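Local coordinates for protein chitinase (Thermococcus kodakarensis KOD1, PDB 5DHD) that probably binds chitin through this domain, a chitin-binding module of an enzyme that hydrolyses the beta-1,4 linkages of chitin, at residues K53-G57 against G58-F62. Sequence-based numbering, arbitrary orientation.
With PE3 (3,6,9,12,15,18,21,24,27,30,33,36,39-tridecaoxahentetracontane-1,41-diol), chain E; SO4 (sulfate ion), chain C; SO4 (sulfate ion), chain B.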
ATOM      1  N   LYS A  53      -0.497   0.140  10.106  1.00 13.86           N
ATOM      2  CA  LYS A  53      -1.570   0.875   9.453  1.00 13.73           C
ATOM      3  C   LYS A  53      -2.041   2.061  10.281  1.00 18.29           C
ATOM      4  O   LYS A  53      -2.172   1.971  11.505  1.00 18.81           O
ATOM      5  CB  LYS A  53      -2.784  -0.023   9.222  1.00 14.96           C
ATOM      6  CG  LYS A  53      -3.935   0.728   8.546  1.00 18.49           C
ATOM      7  CD  LYS A  53      -5.124  -0.195   8.245  1.00 23.14           C
ATOM      8  CE  LYS A  53      -5.931  -0.491   9.492  1.00 24.97           C
ATOM      9  NZ  LYS A  53      -6.720   0.684  10.003  1.00 23.62           N
ATOM     10  N   ALA A  54      -2.292   3.171   9.597  1.00 15.06           N
ATOM     11  CA  ALA A  54      -2.792   4.380  10.230  1.00 17.65           C
ATOM     12  C   ALA A  54      -3.810   5.001   9.282  1.00 19.29           C
ATOM     13  O   ALA A  54      -3.646   4.944   8.067  1.00 20.51           O
ATOM     14  CB  ALA A  54      -1.658   5.378  10.496  1.00 18.84           C
ATOM     15  N   GLU A  55      -4.878   5.561   9.835  1.00 18.67           N
ATOM     16  CA  GLU A  55      -5.896   6.214   9.024  1.00 20.43           C
ATOM     17  C   GLU A  55      -5.718   7.701   9.269  1.00 19.73           C
ATOM     18  O   GLU A  55      -6.047   8.200  10.344  1.00 24.29           O
ATOM     19  CB  GLU A  55      -7.282   5.735   9.452  1.00 24.85           C
ATOM     20  CG  GLU A  55      -7.839   4.669   8.519  1.00 38.74           C
ATOM     21  CD  GLU A  55      -8.561   3.564   9.240  1.00 46.21           C
ATOM     22  OE1 GLU A  55      -9.379   3.876  10.130  1.00 52.64           O
ATOM     23  OE2 GLU A  55      -8.320   2.382   8.907  1.00 43.78           O
ATOM     24  N   GLU A  56      -5.176   8.402   8.279  1.00 19.07           N
ATOM     25  CA  GLU A  56      -4.919   9.827   8.429  1.00 20.62           C
ATOM     26  C   GLU A  56      -5.300  10.654   7.214  1.00 18.33           C
ATOM     27  O   GLU A  56      -4.976  10.304   6.078  1.00 18.70           O
ATOM     28  CB  GLU A  56      -3.430  10.041   8.698  1.00 27.42           C
ATOM     29  CG  GLU A  56      -2.925   9.352   9.950  1.00 43.12           C
ATOM     30  CD  GLU A  56      -1.447   9.608  10.202  1.00 55.07           C
ATOM     31  OE1 GLU A  56      -0.772  10.142   9.293  1.00 56.32           O
ATOM     32  OE2 GLU A  56      -0.960   9.267  11.305  1.00 53.17           O
ATOM     33  N   GLY A  57      -5.988  11.761   7.473  1.00 16.80           N
ATOM     34  CA  GLY A  57      -6.388  12.672   6.419  1.00 17.44           C
ATOM     35  C   GLY A  57      -7.223  12.127   5.280  1.00 13.68           C
ATOM     36  O   GLY A  57      -7.210  12.692   4.194  1.00 17.84           O
ATOM     37  N   GLY A  58      -7.954  11.043   5.517  1.00 16.87           N
ATOM     38  CA  GLY A  58      -8.779  10.479   4.461  1.00 17.03           C
ATOM     39  C   GLY A  58      -8.096   9.364   3.690  1.00 16.75           C
ATOM     40  O   GLY A  58      -8.662   8.819   2.743  1.00 18.59           O
ATOM     41  N   TYR A  59      -6.872   9.036   4.085  1.00 16.61           N
ATOM     42  CA  TYR A  59      -6.120   7.968   3.434  1.00 17.28           C
ATOM     43  C   TYR A  59      -5.745   6.892   4.436  1.00 16.88           C
ATOM     44  O   TYR A  59      -5.738   7.128   5.639  1.00 17.36           O
ATOM     45  CB  TYR A  59      -4.816   8.514   2.821  1.00 18.48           C
ATOM     46  CG  TYR A  59      -5.004   9.344   1.576  1.00 17.79           C
ATOM     47  CD1 TYR A  59      -5.510  10.640   1.641  1.00 28.40           C
ATOM     48  CD2 TYR A  59      -4.746   8.802   0.323  1.00 19.31           C
ATOM     49  CE1 TYR A  59      -5.762  11.370   0.472  1.00 30.41           C
ATOM     50  CE2 TYR A  59      -4.988   9.515  -0.843  1.00 27.54           C
ATOM     51  CZ  TYR A  59      -5.498  10.795  -0.762  1.00 28.73           C
ATOM     52  OH  TYR A  59      -5.740  11.494  -1.923  1.00 39.33           O
ATOM     53  N   VAL A  60      -5.462   5.697   3.934  1.00 13.55           N
ATOM     54  CA  VAL A  60      -5.012   4.614   4.792  1.00 14.44           C
ATOM     55  C   VAL A  60      -3.514   4.616   4.518  1.00 15.72           C
ATOM     56  O   VAL A  60      -3.084   4.473   3.371  1.00 16.65           O
ATOM     57  CB  VAL A  60      -5.665   3.253   4.427  1.00 14.72           C
ATOM     58  CG1 VAL A  60      -5.133   2.167   5.370  1.00 17.56           C
ATOM     59  CG2 VAL A  60      -7.185   3.355   4.579  1.00 17.20           C
ATOM     60  N   VAL A  61      -2.726   4.805   5.570  1.00 15.03           N
ATOM     61  CA  VAL A  61      -1.280   4.887   5.438  1.00 13.64           C
ATOM     62  C   VAL A  61      -0.562   3.664   5.982  1.00 13.64           C
ATOM     63  O   VAL A  61      -0.696   3.316   7.160  1.00 15.24           O
ATOM     64  CB  VAL A  61      -0.754   6.170   6.147  1.00 17.19           C
ATOM     65  CG1 VAL A  61       0.740   6.303   5.953  1.00 17.74           C
ATOM     66  CG2 VAL A  61      -1.468   7.418   5.590  1.00 20.45           C
ATOM     67  N   PHE A  62       0.206   3.015   5.113  1.00 12.70           N
ATOM     68  CA  PHE A  62       0.958   1.834   5.497  1.00 13.25           C
ATOM     69  C   PHE A  62       2.441   2.159   5.556  1.00 13.57           C
ATOM     70  O   PHE A  62       2.974   2.860   4.690  1.00 13.46           O
ATOM     71  CB  PHE A  62       0.736   0.684   4.502  1.00 13.92           C
ATOM     72  CG  PHE A  62      -0.651   0.117   4.540  1.00 11.88           C
ATOM     73  CD1 PHE A  62      -1.045  -0.743   5.553  1.00 13.75           C
ATOM     74  CD2 PHE A  62      -1.565   0.452   3.543  1.00 13.75           C
ATOM     75  CE1 PHE A  62      -2.338  -1.272   5.573  1.00 14.74           C
ATOM     76  CE2 PHE A  62      -2.868  -0.079   3.560  1.00 14.13           C
ATOM     77  CZ  PHE A  62      -3.244  -0.934   4.567  1.00 13.30           C
TER
HETATM   78  C18 PE3 E 804      -0.553  13.046  -0.508  0.50 26.51           C
HETATM   79  C17 PE3 E 804       0.824  13.692  -0.447  0.50 30.59           C
HETATM   80  O16 PE3 E 804       1.666  12.774   0.228  0.50 32.17           O
HETATM   81  C15 PE3 E 804       2.995  13.240   0.356  0.50 35.69           C
HETATM   82  C14 PE3 E 804       3.759  12.170   1.110  0.50 39.97           C
HETATM   83  O13 PE3 E 804       3.287  12.221   2.446  0.50 35.27           O
HETATM   84  C12 PE3 E 804       3.945  11.205   3.178  0.50 38.34           C
HETATM   85  C11 PE3 E 804       3.459  11.266   4.621  0.50 39.32           C
HETATM   86  O10 PE3 E 804       2.045  11.230   4.716  0.50 46.47           O
HETATM   87  C9  PE3 E 804       1.777  11.270   6.116  0.50 44.67           C
HETATM   88  C8  PE3 E 804       0.291  11.243   6.448  0.50 43.38           C
HETATM   89  O7  PE3 E 804      -0.451  11.984   5.491  0.50 36.56           O
HETATM   90  C6  PE3 E 804      -1.811  11.857   5.884  0.50 43.09           C
HETATM   91  C5  PE3 E 804      -2.757  12.628   4.958  0.50 37.41           C
HETATM   92  O4  PE3 E 804      -2.353  12.482   3.604  0.50 41.88           O
HETATM   93  S   SO4 C 802      -6.119   3.089  12.647  0.68 51.43           S
HETATM   94  O1  SO4 C 802      -7.514   3.134  12.175  0.68 48.35           O
HETATM   95  O2  SO4 C 802      -6.091   2.648  14.052  0.68 48.93           O
HETATM   96  O3  SO4 C 802      -5.520   4.429  12.542  0.68 47.00           O
HETATM   97  O4  SO4 C 802      -5.353   2.142  11.820  0.68 45.46           O
HETATM   98  S   SO4 B 801     -10.176   9.535   7.862  0.78 24.88           S
HETATM   99  O1  SO4 B 801     -10.511   9.696   9.284  0.78 28.20           O
HETATM  100  O2  SO4 B 801     -10.778  10.627   7.084  0.78 22.26           O
HETATM  101  O3  SO4 B 801     -10.703   8.244   7.379  0.78 29.54           O
HETATM  102  O4  SO4 B 801      -8.717   9.552   7.702  0.78 24.02           O
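A tight beta hairpin joins strands 51-56 and 59-64 at the edge of the five-stranded antiparallel sheet. A type I' turn from E56 to Y59 reverses the chain. Y59 N donates to E56 O at 3.0 Å. E56 N bonds back to Y59 O. Further along, V61 N meets A54 O at 2.7 Å, and A54 N returns a bond to V61 O. Both turn positions are glycines with positive phi; at G58 a side chain would clash with G57 O. G58 N also bonds a sulfate, probably from the crystallisation liquor.

K53 has CG anti to its own backbone nitrogen (chi1 179°), which lays the chain over V60, CG to CG1 at 3.7 Å. Its CB lies 3.9 Å from F62 CE1. Bends at chi3 and chi4 bring NZ to E55 OE2, 2.6 Å away, above the carboxylate plane, in a salt bridge. NZ also bonds a second sulfate, which E55 N holds as well. Shortened to an alanine, K53 would probably leave the E55 carboxylate without its cation and take away the CG and CD contacts with V60 CG1. F62 stacks on F77 of the other sheet. This is a classic two-residue type I' hairpin, here at the edge of a beta-sandwich carbohydrate-binding module.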